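Local structure of mannosephosphate isomerase, putative (Archaeoglobus fulgidus, 1ZX5) at residues A[26-31]-A[269-274]; A[128-133]-A[177-182]; A[156-161]-A[213-218]; A[254-259]-A[290-295]. The protein probably catalyses the zinc-dependent interconversion of D-mannose 6-phosphate and D-fructose 6-phosphate, as other type 1 mannose-6-phosphate isomerases do. All coordinates share one frame; numbering follows the deposited sequence.

Interaction 1. Residues A[26-31]-A[269-274]. With ACY (acetic acid), chain F.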
# COMPACT_ATOMS: atom_id res chain seq x y z
N ALA A 26 -10.02 11.06 -6.63
CA ALA A 26 -10.50 12.43 -6.42
C ALA A 26 -11.88 12.41 -5.75
O ALA A 26 -12.15 13.21 -4.85
CB ALA A 26 -10.55 13.21 -7.72
N LEU A 27 -12.73 11.47 -6.17
CA LEU A 27 -14.07 11.34 -5.60
C LEU A 27 -14.02 10.94 -4.12
O LEU A 27 -14.76 11.51 -3.33
CB LEU A 27 -14.92 10.37 -6.42
CG LEU A 27 -16.41 10.72 -6.38
CD1 LEU A 27 -16.71 11.87 -7.36
CD2 LEU A 27 -17.28 9.49 -6.67
N LEU A 28 -13.15 10.00 -3.76
CA LEU A 28 -12.90 9.70 -2.35
C LEU A 28 -12.55 10.96 -1.57
O LEU A 28 -13.02 11.13 -0.46
CB LEU A 28 -11.75 8.69 -2.18
CG LEU A 28 -12.04 7.23 -2.51
CD1 LEU A 28 -10.78 6.41 -2.35
CD2 LEU A 28 -13.19 6.69 -1.66
N LYS A 29 -11.73 11.82 -2.17
CA LYS A 29 -11.25 13.04 -1.52
C LYS A 29 -12.16 14.25 -1.76
O LYS A 29 -11.74 15.39 -1.52
CB LYS A 29 -9.81 13.36 -1.95
CG LYS A 29 -8.83 12.18 -1.85
CD LYS A 29 -8.65 11.71 -0.42
CE LYS A 29 -7.60 10.62 -0.33
NZ LYS A 29 -7.39 10.28 1.12
N GLY A 30 -13.37 14.01 -2.25
CA GLY A 30 -14.41 15.05 -2.32
C GLY A 30 -14.42 15.97 -3.52
O GLY A 30 -15.03 17.04 -3.47
N PHE A 31 -13.76 15.59 -4.62
CA PHE A 31 -13.82 16.42 -5.83
C PHE A 31 -13.88 15.60 -7.12
O PHE A 31 -13.74 14.39 -7.10
CB PHE A 31 -12.72 17.51 -5.86
CG PHE A 31 -11.29 16.98 -6.00
CD1 PHE A 31 -10.57 17.19 -7.17
CD2 PHE A 31 -10.66 16.31 -4.95
CE1 PHE A 31 -9.24 16.72 -7.32
CE2 PHE A 31 -9.34 15.83 -5.08
CZ PHE A 31 -8.63 16.05 -6.27
N LEU A 269 -13.72 9.90 11.21
CA LEU A 269 -13.05 9.50 9.98
C LEU A 269 -14.08 9.21 8.89
O LEU A 269 -14.96 8.36 9.06
CB LEU A 269 -12.14 8.28 10.25
CG LEU A 269 -11.19 7.85 9.13
CD1 LEU A 269 -10.15 8.92 8.84
CD2 LEU A 269 -10.52 6.53 9.50
N HIS A 270 -13.96 9.92 7.77
CA HIS A 270 -14.85 9.73 6.63
C HIS A 270 -14.28 8.70 5.68
O HIS A 270 -13.05 8.53 5.62
CB HIS A 270 -15.05 11.05 5.88
CG HIS A 270 -15.81 12.07 6.66
ND1 HIS A 270 -17.15 12.31 6.46
CD2 HIS A 270 -15.42 12.91 7.65
CE1 HIS A 270 -17.56 13.25 7.30
NE2 HIS A 270 -16.53 13.63 8.02
N ARG A 271 -15.18 8.00 4.98
CA ARG A 271 -14.82 7.10 3.88
C ARG A 271 -13.80 7.78 2.96
O ARG A 271 -14.01 8.91 2.53
CB ARG A 271 -16.10 6.71 3.11
CG ARG A 271 -15.89 6.18 1.66
CD ARG A 271 -17.24 6.04 0.93
NE ARG A 271 -17.14 6.15 -0.53
CZ ARG A 271 -17.09 7.30 -1.19
NH1 ARG A 271 -17.00 7.31 -2.52
NH2 ARG A 271 -17.12 8.47 -0.54
N GLY A 272 -12.70 7.09 2.64
CA GLY A 272 -11.71 7.65 1.73
C GLY A 272 -10.52 8.30 2.41
O GLY A 272 -9.57 8.75 1.73
N TYR A 273 -10.55 8.34 3.74
CA TYR A 273 -9.52 9.00 4.53
C TYR A 273 -8.88 8.06 5.53
O TYR A 273 -9.47 7.05 5.92
CB TYR A 273 -10.09 10.25 5.22
CG TYR A 273 -10.41 11.36 4.24
CD1 TYR A 273 -9.46 12.32 3.90
CD2 TYR A 273 -11.67 11.43 3.62
CE1 TYR A 273 -9.75 13.34 2.97
CE2 TYR A 273 -11.97 12.43 2.70
CZ TYR A 273 -11.01 13.38 2.39
OH TYR A 273 -11.32 14.36 1.48
N SER A 274 -7.67 8.42 5.93
CA SER A 274 -6.85 7.62 6.81
C SER A 274 -6.49 8.38 8.06
O SER A 274 -6.49 9.62 8.10
CB SER A 274 -5.53 7.22 6.13
OG SER A 274 -5.79 6.44 5.00
C ACY F . -6.28 13.56 2.34
O ACY F . -6.90 14.47 1.72
OXT ACY F . -5.88 12.50 1.82
CH3 ACY F . -5.98 13.78 3.79
O HOH W 1 -15.37 10.23 0.64

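Interaction 2. Residues A[128-133]-A[177-182]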
# COMPACT_ATOMS: atom_id res chain seq x y z
N LYS A 128 -9.31 -6.69 -12.48
CA LYS A 128 -8.36 -7.76 -12.79
C LYS A 128 -6.99 -7.48 -12.18
O LYS A 128 -6.39 -6.44 -12.44
CB LYS A 128 -8.25 -7.95 -14.30
CG LYS A 128 -9.33 -8.82 -14.88
CD LYS A 128 -9.58 -8.51 -16.34
CE LYS A 128 -10.44 -9.60 -16.97
NZ LYS A 128 -11.47 -9.07 -17.93
N ALA A 129 -6.53 -8.42 -11.37
CA ALA A 129 -5.18 -8.41 -10.84
C ALA A 129 -4.37 -9.48 -11.56
O ALA A 129 -4.88 -10.57 -11.86
CB ALA A 129 -5.20 -8.66 -9.34
N TYR A 130 -3.11 -9.16 -11.86
CA TYR A 130 -2.21 -10.10 -12.55
C TYR A 130 -0.98 -10.26 -11.70
O TYR A 130 -0.37 -9.27 -11.32
CB TYR A 130 -1.82 -9.55 -13.92
CG TYR A 130 -3.00 -9.26 -14.83
CD1 TYR A 130 -3.45 -10.21 -15.74
CD2 TYR A 130 -3.65 -8.02 -14.77
CE1 TYR A 130 -4.52 -9.94 -16.59
CE2 TYR A 130 -4.74 -7.74 -15.61
CZ TYR A 130 -5.16 -8.71 -16.51
OH TYR A 130 -6.24 -8.45 -17.35
N ALA A 131 -0.60 -11.50 -11.39
CA ALA A 131 0.54 -11.74 -10.51
C ALA A 131 1.16 -13.13 -10.69
O ALA A 131 0.48 -14.14 -10.50
CB ALA A 131 0.14 -11.51 -9.02
N GLY A 132 2.45 -13.15 -11.05
CA GLY A 132 3.22 -14.37 -11.24
C GLY A 132 3.00 -14.99 -12.61
O GLY A 132 1.88 -14.95 -13.13
N PHE A 133 4.05 -15.55 -13.20
CA PHE A 133 3.89 -16.24 -14.48
C PHE A 133 3.03 -17.48 -14.28
O PHE A 133 3.16 -18.19 -13.28
CB PHE A 133 5.24 -16.62 -15.10
CG PHE A 133 5.99 -15.45 -15.67
CD1 PHE A 133 5.45 -14.71 -16.72
CD2 PHE A 133 7.22 -15.08 -15.14
CE1 PHE A 133 6.15 -13.62 -17.24
CE2 PHE A 133 7.92 -13.98 -15.65
CZ PHE A 133 7.38 -13.25 -16.70
N ALA A 177 0.59 -6.62 -12.42
CA ALA A 177 -0.12 -5.53 -13.07
C ALA A 177 -1.58 -5.58 -12.59
O ALA A 177 -2.00 -6.51 -11.88
CB ALA A 177 -0.05 -5.67 -14.60
N GLY A 178 -2.35 -4.57 -12.99
CA GLY A 178 -3.77 -4.49 -12.67
C GLY A 178 -4.51 -3.80 -13.79
O GLY A 178 -3.91 -3.11 -14.61
N GLU A 179 -5.83 -3.98 -13.82
CA GLU A 179 -6.68 -3.37 -14.83
C GLU A 179 -8.08 -3.18 -14.27
O GLU A 179 -8.68 -4.14 -13.78
CB GLU A 179 -6.72 -4.25 -16.09
CG GLU A 179 -7.55 -3.70 -17.21
CD GLU A 179 -7.50 -4.60 -18.46
OE1 GLU A 179 -7.71 -5.84 -18.34
OE2 GLU A 179 -7.26 -4.06 -19.56
N GLY A 180 -8.59 -1.96 -14.34
CA GLY A 180 -9.91 -1.64 -13.82
C GLY A 180 -10.00 -1.94 -12.33
O GLY A 180 -11.05 -2.34 -11.83
N LEU A 181 -8.88 -1.73 -11.63
CA LEU A 181 -8.69 -2.21 -10.28
C LEU A 181 -8.41 -1.08 -9.30
O LEU A 181 -7.48 -0.29 -9.50
CB LEU A 181 -7.53 -3.21 -10.26
CG LEU A 181 -7.42 -4.14 -9.05
CD1 LEU A 181 -8.52 -5.21 -9.07
CD2 LEU A 181 -6.03 -4.77 -9.01
N ARG A 182 -9.23 -1.03 -8.24
CA ARG A 182 -9.07 -0.06 -7.15
C ARG A 182 -8.50 -0.80 -5.96
O ARG A 182 -9.05 -1.81 -5.53
CB ARG A 182 -10.42 0.54 -6.77
CG ARG A 182 -11.10 1.27 -7.91
CD ARG A 182 -12.54 1.53 -7.58
NE ARG A 182 -13.19 2.29 -8.64
CZ ARG A 182 -14.46 2.68 -8.61
NH1 ARG A 182 -15.25 2.37 -7.59
NH2 ARG A 182 -14.96 3.38 -9.62

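Interaction 3. Residues A[156-161]-A[213-218]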
# COMPACT_ATOMS: atom_id res chain seq x y z
N LEU A 156 0.63 -13.52 -19.92
CA LEU A 156 1.57 -14.53 -19.43
C LEU A 156 1.45 -14.76 -17.92
O LEU A 156 2.11 -15.64 -17.36
CB LEU A 156 3.01 -14.15 -19.81
CG LEU A 156 3.29 -13.87 -21.29
CD1 LEU A 156 4.73 -13.47 -21.51
CD2 LEU A 156 2.95 -15.09 -22.18
N LEU A 157 0.59 -13.98 -17.27
CA LEU A 157 0.48 -13.97 -15.82
C LEU A 157 -0.81 -14.61 -15.32
O LEU A 157 -1.81 -14.67 -16.05
CB LEU A 157 0.56 -12.52 -15.28
CG LEU A 157 1.73 -11.60 -15.67
CD1 LEU A 157 1.66 -10.31 -14.87
CD2 LEU A 157 3.07 -12.28 -15.46
N ASN A 158 -0.80 -15.09 -14.07
CA ASN A 158 -2.05 -15.50 -13.42
C ASN A 158 -3.00 -14.31 -13.41
O ASN A 158 -2.62 -13.22 -13.00
CB ASN A 158 -1.83 -15.98 -11.98
CG ASN A 158 -0.84 -17.14 -11.88
OD1 ASN A 158 0.13 -17.06 -11.11
ND2 ASN A 158 -1.08 -18.20 -12.63
N THR A 159 -4.21 -14.53 -13.90
CA THR A 159 -5.24 -13.51 -13.98
C THR A 159 -6.28 -13.76 -12.89
O THR A 159 -6.79 -14.87 -12.76
CB THR A 159 -5.90 -13.49 -15.37
OG1 THR A 159 -4.88 -13.30 -16.35
CG2 THR A 159 -6.95 -12.36 -15.49
N PHE A 160 -6.56 -12.74 -12.10
CA PHE A 160 -7.52 -12.87 -11.02
C PHE A 160 -8.64 -11.89 -11.23
O PHE A 160 -8.42 -10.68 -11.28
CB PHE A 160 -6.85 -12.59 -9.68
CG PHE A 160 -5.71 -13.51 -9.39
CD1 PHE A 160 -5.95 -14.75 -8.77
CD2 PHE A 160 -4.40 -13.17 -9.72
CE1 PHE A 160 -4.90 -15.61 -8.49
CE2 PHE A 160 -3.35 -14.02 -9.44
CZ PHE A 160 -3.60 -15.25 -8.82
N GLU A 161 -9.85 -12.42 -11.39
CA GLU A 161 -11.04 -11.60 -11.41
C GLU A 161 -11.44 -11.40 -9.96
O GLU A 161 -11.82 -12.34 -9.30
CB GLU A 161 -12.15 -12.26 -12.23
CG GLU A 161 -12.05 -11.83 -13.70
CD GLU A 161 -12.41 -12.91 -14.68
OE1 GLU A 161 -13.53 -13.48 -14.58
OE2 GLU A 161 -11.58 -13.17 -15.58
N VAL A 213 4.31 -19.50 -11.02
CA VAL A 213 3.89 -19.22 -9.65
C VAL A 213 2.46 -19.73 -9.50
O VAL A 213 1.59 -19.43 -10.33
CB VAL A 213 4.02 -17.71 -9.32
CG1 VAL A 213 3.34 -17.37 -8.01
CG2 VAL A 213 5.49 -17.32 -9.26
N GLU A 214 2.23 -20.54 -8.47
CA GLU A 214 0.89 -21.02 -8.16
C GLU A 214 0.04 -19.90 -7.57
O GLU A 214 0.57 -19.02 -6.89
CB GLU A 214 0.94 -22.20 -7.18
CG GLU A 214 1.77 -23.41 -7.64
CD GLU A 214 1.22 -24.08 -8.89
OE1 GLU A 214 -0.01 -24.05 -9.10
OE2 GLU A 214 2.01 -24.66 -9.66
N GLU A 215 -1.26 -19.93 -7.83
CA GLU A 215 -2.18 -18.90 -7.33
C GLU A 215 -2.12 -18.72 -5.82
O GLU A 215 -2.15 -17.58 -5.34
CB GLU A 215 -3.61 -19.15 -7.81
CG GLU A 215 -3.74 -19.02 -9.33
CD GLU A 215 -5.17 -19.16 -9.84
OE1 GLU A 215 -6.11 -19.25 -9.01
OE2 GLU A 215 -5.34 -19.16 -11.09
N PHE A 216 -2.02 -19.82 -5.07
CA PHE A 216 -1.97 -19.76 -3.60
C PHE A 216 -0.74 -19.00 -3.08
O PHE A 216 -0.74 -18.53 -1.94
CB PHE A 216 -2.09 -21.16 -2.95
CG PHE A 216 -0.84 -22.00 -3.05
CD1 PHE A 216 0.24 -21.78 -2.19
CD2 PHE A 216 -0.73 -23.02 -4.01
CE1 PHE A 216 1.42 -22.56 -2.29
CE2 PHE A 216 0.43 -23.80 -4.11
CZ PHE A 216 1.51 -23.57 -3.26
N GLU A 217 0.28 -18.87 -3.92
CA GLU A 217 1.49 -18.15 -3.54
C GLU A 217 1.33 -16.63 -3.58
O GLU A 217 2.13 -15.92 -2.98
CB GLU A 217 2.68 -18.56 -4.43
CG GLU A 217 3.01 -20.05 -4.45
CD GLU A 217 4.12 -20.37 -5.45
OE1 GLU A 217 5.22 -19.78 -5.34
OE2 GLU A 217 3.90 -21.20 -6.36
N VAL A 218 0.33 -16.13 -4.30
CA VAL A 218 0.11 -14.68 -4.39
C VAL A 218 -1.19 -14.19 -3.73
O VAL A 218 -1.28 -13.03 -3.33
CB VAL A 218 0.24 -14.13 -5.85
CG1 VAL A 218 1.62 -14.43 -6.42
CG2 VAL A 218 -0.83 -14.71 -6.75

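Interaction 4. Residues A[254-259]-A[290-295]. With EDO (1,2-ethanediol), chain C; ACY (acetic acid), chain E.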
# COMPACT_ATOMS: atom_id res chain seq x y z
N ALA A 254 -10.59 4.30 6.25
CA ALA A 254 -12.05 4.13 6.23
C ALA A 254 -12.51 3.70 4.83
O ALA A 254 -12.58 4.52 3.92
CB ALA A 254 -12.76 5.43 6.67
N ALA A 255 -12.79 2.42 4.67
CA ALA A 255 -13.17 1.87 3.37
C ALA A 255 -14.64 2.09 3.03
O ALA A 255 -14.98 2.40 1.89
CB ALA A 255 -12.82 0.38 3.29
N GLU A 256 -15.51 1.89 4.03
CA GLU A 256 -16.96 2.11 3.91
C GLU A 256 -17.48 2.66 5.22
O GLU A 256 -17.16 2.14 6.28
CB GLU A 256 -17.72 0.79 3.63
CG GLU A 256 -17.48 0.20 2.24
CD GLU A 256 -18.05 -1.22 2.09
OE1 GLU A 256 -19.09 -1.53 2.73
OE2 GLU A 256 -17.46 -2.01 1.33
N GLY A 257 -18.31 3.70 5.13
CA GLY A 257 -19.05 4.20 6.27
C GLY A 257 -18.39 5.39 6.93
O GLY A 257 -17.32 5.83 6.51
N TYR A 258 -19.04 5.90 7.96
CA TYR A 258 -18.55 7.04 8.73
C TYR A 258 -18.24 6.55 10.14
O TYR A 258 -19.01 5.80 10.71
CB TYR A 258 -19.65 8.11 8.76
CG TYR A 258 -19.38 9.23 9.74
CD1 TYR A 258 -18.38 10.17 9.48
CD2 TYR A 258 -20.11 9.35 10.92
CE1 TYR A 258 -18.11 11.20 10.36
CE2 TYR A 258 -19.85 10.39 11.82
CZ TYR A 258 -18.85 11.31 11.52
OH TYR A 258 -18.58 12.34 12.39
N PHE A 259 -17.11 6.99 10.70
CA PHE A 259 -16.62 6.49 12.00
C PHE A 259 -16.39 7.60 13.01
O PHE A 259 -15.78 8.60 12.67
CB PHE A 259 -15.29 5.72 11.83
CG PHE A 259 -15.43 4.49 11.00
CD1 PHE A 259 -15.73 3.26 11.61
CD2 PHE A 259 -15.31 4.55 9.61
CE1 PHE A 259 -15.89 2.12 10.85
CE2 PHE A 259 -15.47 3.40 8.85
CZ PHE A 259 -15.77 2.19 9.47
N ARG A 290 -22.79 0.86 10.18
CA ARG A 290 -22.27 -0.35 9.56
C ARG A 290 -21.16 0.12 8.65
O ARG A 290 -21.41 0.81 7.66
CB ARG A 290 -23.33 -1.14 8.75
CG ARG A 290 -22.82 -2.50 8.25
CD ARG A 290 -23.69 -3.12 7.13
NE ARG A 290 -23.90 -2.17 6.02
CZ ARG A 290 -23.00 -1.87 5.07
NH1 ARG A 290 -21.80 -2.44 5.06
NH2 ARG A 290 -23.31 -0.98 4.14
N GLY A 291 -19.93 -0.21 9.00
CA GLY A 291 -18.79 0.24 8.22
C GLY A 291 -17.68 -0.79 8.17
O GLY A 291 -17.73 -1.82 8.85
N LYS A 292 -16.69 -0.50 7.34
CA LYS A 292 -15.50 -1.33 7.21
C LYS A 292 -14.29 -0.43 7.32
O LYS A 292 -14.16 0.53 6.56
CB LYS A 292 -15.48 -2.11 5.89
CG LYS A 292 -16.66 -3.06 5.77
CD LYS A 292 -16.55 -3.95 4.57
CE LYS A 292 -17.90 -4.58 4.25
NZ LYS A 292 -18.21 -5.65 5.22
N ILE A 293 -13.44 -0.73 8.29
CA ILE A 293 -12.26 0.07 8.52
C ILE A 293 -11.05 -0.87 8.38
O ILE A 293 -11.08 -1.99 8.88
CB ILE A 293 -12.34 0.83 9.90
CG1 ILE A 293 -11.25 1.91 10.03
CG2 ILE A 293 -12.37 -0.15 11.10
CD1 ILE A 293 -11.52 2.93 11.14
N VAL A 294 -10.02 -0.43 7.68
CA VAL A 294 -8.84 -1.23 7.48
C VAL A 294 -7.81 -0.83 8.52
O VAL A 294 -7.48 0.36 8.66
CB VAL A 294 -8.24 -1.02 6.05
CG1 VAL A 294 -7.04 -1.96 5.82
CG2 VAL A 294 -9.33 -1.22 4.97
N ARG A 295 -7.31 -1.81 9.26
CA ARG A 295 -6.22 -1.57 10.20
C ARG A 295 -4.90 -2.05 9.60
O ARG A 295 -4.76 -3.23 9.27
CB ARG A 295 -6.49 -2.27 11.53
CG ARG A 295 -5.53 -1.86 12.63
CD ARG A 295 -5.79 -2.59 13.94
NE ARG A 295 -5.46 -4.01 13.88
CZ ARG A 295 -4.33 -4.56 14.32
NH1 ARG A 295 -4.15 -5.87 14.21
NH2 ARG A 295 -3.39 -3.81 14.90
C1 EDO C . -14.12 1.68 -1.29
O1 EDO C . -14.47 2.45 -2.46
C2 EDO C . -12.77 2.15 -0.74
O2 EDO C . -12.93 3.29 0.09
C ACY E . -14.98 -7.94 4.70
O ACY E . -15.98 -7.53 4.07
OXT ACY E . -14.79 -7.75 5.92
CH3 ACY E . -13.96 -8.72 3.94

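Interaction 1. Residues A[26-31]-A[269-274]
Lys29 reaches over Tyr273 where a short N-terminal helix, ended by a Schellman motif with Gly30 at its C-prime position, meets the type II beta turn His270-Tyr273 of the C-terminal cupin domain. The lysine chain bends at chi2 (-63°), which brings CD over one face of the tyrosine ring, 4.0 Å from Tyr273 CZ. Beyond it, Lys29 NZ lies 4.5 Å from the centroid of that ring and 29° off the ring normal, an off-centre cation-pi contact. The same nitrogen donates to Gly272 O at 2.7 Å, in the carbonyl plane, and to the acetate of chain F, where Lys29 NZ to OXT is 2.8 Å. A salt bridge to Glu41 adds another partner, so the buried ammonium is gripped by several groups. Tyr273 OH lies 3.2 Å from Lys29 O, at most a weak hydrogen bond.

Leu28 packs against the two central residues of the turn, Arg271 and Gly272. Its side chain and that of Arg271 cross at about a right angle, with CD2 over the guanidinium face; that contact is less certain, since Arg271 has two conformers. Firmer is Leu28 CD2 against Gly272 CA, at 3.8 Å. A beta carbon on Gly272 would stand only 2.8 Å from Leu28 O, so the close backbone approach here depends on glycine. A water molecule spans the remaining step, donating to both Leu28 O and Arg271 O at 2.7 Å.

Interaction 2. Residues A[128-133]-A[177-182]
Lys128 and Glu179 form a hydrogen-bonded pair in an antiparallel beta ladder that joins the central strand, 128-131, of a three-stranded sheet to edge strand 176-179. Two bonds link this pair, Lys128 N to Glu179 O and Glu179 N to Lys128 O, both 2.9 Å; Tyr130 and Ala177 repeat the exchange. Between them Gly178, opposite Ala129, brings its CA to 3.3 Å from Lys128 O in a CA-H...O contact. The buried face is the tight one. There Leu181 CD2 packs on Ala129 CB at 4.0 Å, and a side chain on Gly178 would be crowded by that leucine methyl. Gly180 and Leu181 both face Ala92, a G1 beta bulge where the chain passes into strand 181-188.

The opposite face, bearing Lys128, Tyr130 and Glu179, is looser and partly open to solvent. Lys128 and Glu179 run side by side in the same direction, yet Lys128 NZ stays 5.0 Å from Glu179 OE1, too far for an ion pair. Tyr130, buried among them, turns its ring edge to Glu179 CB and also meets Lys154, a residue of the sugar pocket, in a cation-pi contact. A phenylalanine in place of Tyr130 would probably leave the Glu179 carboxylate without its hydroxyl donor and freer to turn. As it stands, Tyr130 OH donates to Glu179 OE1 at 3.2 Å, approaching from 39° above the carboxylate plane.

Interaction 3. Residues A[156-161]-A[213-218]
Phe160 and Glu215 are brought together by similar first torsions: in each, CG stands anti to the carbonyl carbon and beside the backbone N (chi1 -60° and -65°). From there the Glu215 chain stays extended, chi2 -175° carrying CD past the ring, and the two side chains slide by each other in opposite directions. The aliphatic part of the glutamate does the touching, with Glu215 CG 3.7 Å from Phe160 CE1 and Glu215 CB 3.8 Å from the same ring carbon. Beyond this contact the carboxylate has a long, weak ion pair with Lys219.

Val218 closes on the tip of the same ring. Its CG2 methyl lies 3.5 Å from Phe160 CZ and 3.8 Å from Phe160 CE2, the two side chains crossing at a slant. Phe168 meets Phe160 edge-to-face, so the ring is packed by more than the loop. Nearby, the side chain of Asn158 reaches toward the backbone of Val213, with Asn158 CG 3.7 Å from Val213 O; the rotation of its amide is doubtful.

The loop also bonds to itself. Glu214 N donates to Glu217 OE2 at 2.8 Å, while Glu217 N gives a backbone bond to Glu214 O at 3.0 Å. The contact as a whole is the packing of a connecting loop over the face of a three-stranded antiparallel sheet: the link from helix 201-207 to strand 224-226 lies against Asn158 and Phe160 of the outermost strand 157-161, whose side chains start out toward it, and Val218 also touches Ala131 of the central strand.

Interaction 4. Residues A[254-259]-A[290-295]
Ala255 and Glu256 both face Lys292, a classic beta bulge in an antiparallel strand pair of the C-terminal cupin domain whose axes come within 4.8 Å at 149°. Lys292 O accepts from both Ala255 N (3.0 Å) and Glu256 N (3.2 Å), which shifts the register by one residue, and Lys292 N answers to Glu256 O at 2.9 Å.

On the partly exposed face Glu256 and Lys292 lie side by side, pointing the same way, and the nearest touch is Glu256 OE1 to Lys292 CE at 3.6 Å. Their charged ends do not pair. Glu256 OE2 is hydrogen-bonded to Tyr165, and OE1 has a long salt bridge to Arg290, which meets it with the edge of the guanidinium. The lysine turns at chi4 (-74°), and NZ takes a salt bridge with Asp236 and a bond to the acetate of chain E, 3.1 Å from Lys292 NZ to O. An alanine at Lys292 would probably leave Asp236 without its cation and open a gap beside the Glu256 carboxylate.

On the buried side Phe259 packs against Ile293. Gly291 permits this fit, since a beta carbon there would come within 2.6 Å of Phe259 CZ. The backbone Lys292 N meets the ring edge in plane, while Ile293 CB sits over the face in a CH-pi contact, 4.1 Å from the centroid of the Phe259 ring and 28° off its normal.

Overall arrangement
The four contacts form two clusters. Interaction 4 and the 269-274 side of interaction 1 belong to the C-terminal cupin region; the two contacts have centres 12 Å apart, and probable hydrogen bonds from Gly272 N to Ala254 O (2.9 Å) and from Leu269 N to Phe259 O (2.8 Å) tie the turn to segment 254-259. Interactions 2 and 3, 9 Å apart between centres, meet through strands 128-131 and 157-161, neighbours in one sheet, with Ala129 O to Phe160 N at 2.8 Å. Centres of interactions 1 and 2 are about 24 Å apart. In interaction 2 the side chain of Glu179 is about 6 Å from the bound fructofuranose. In interaction 3 the side chain of Asn158 is about 14 Å from the bound fructofuranose.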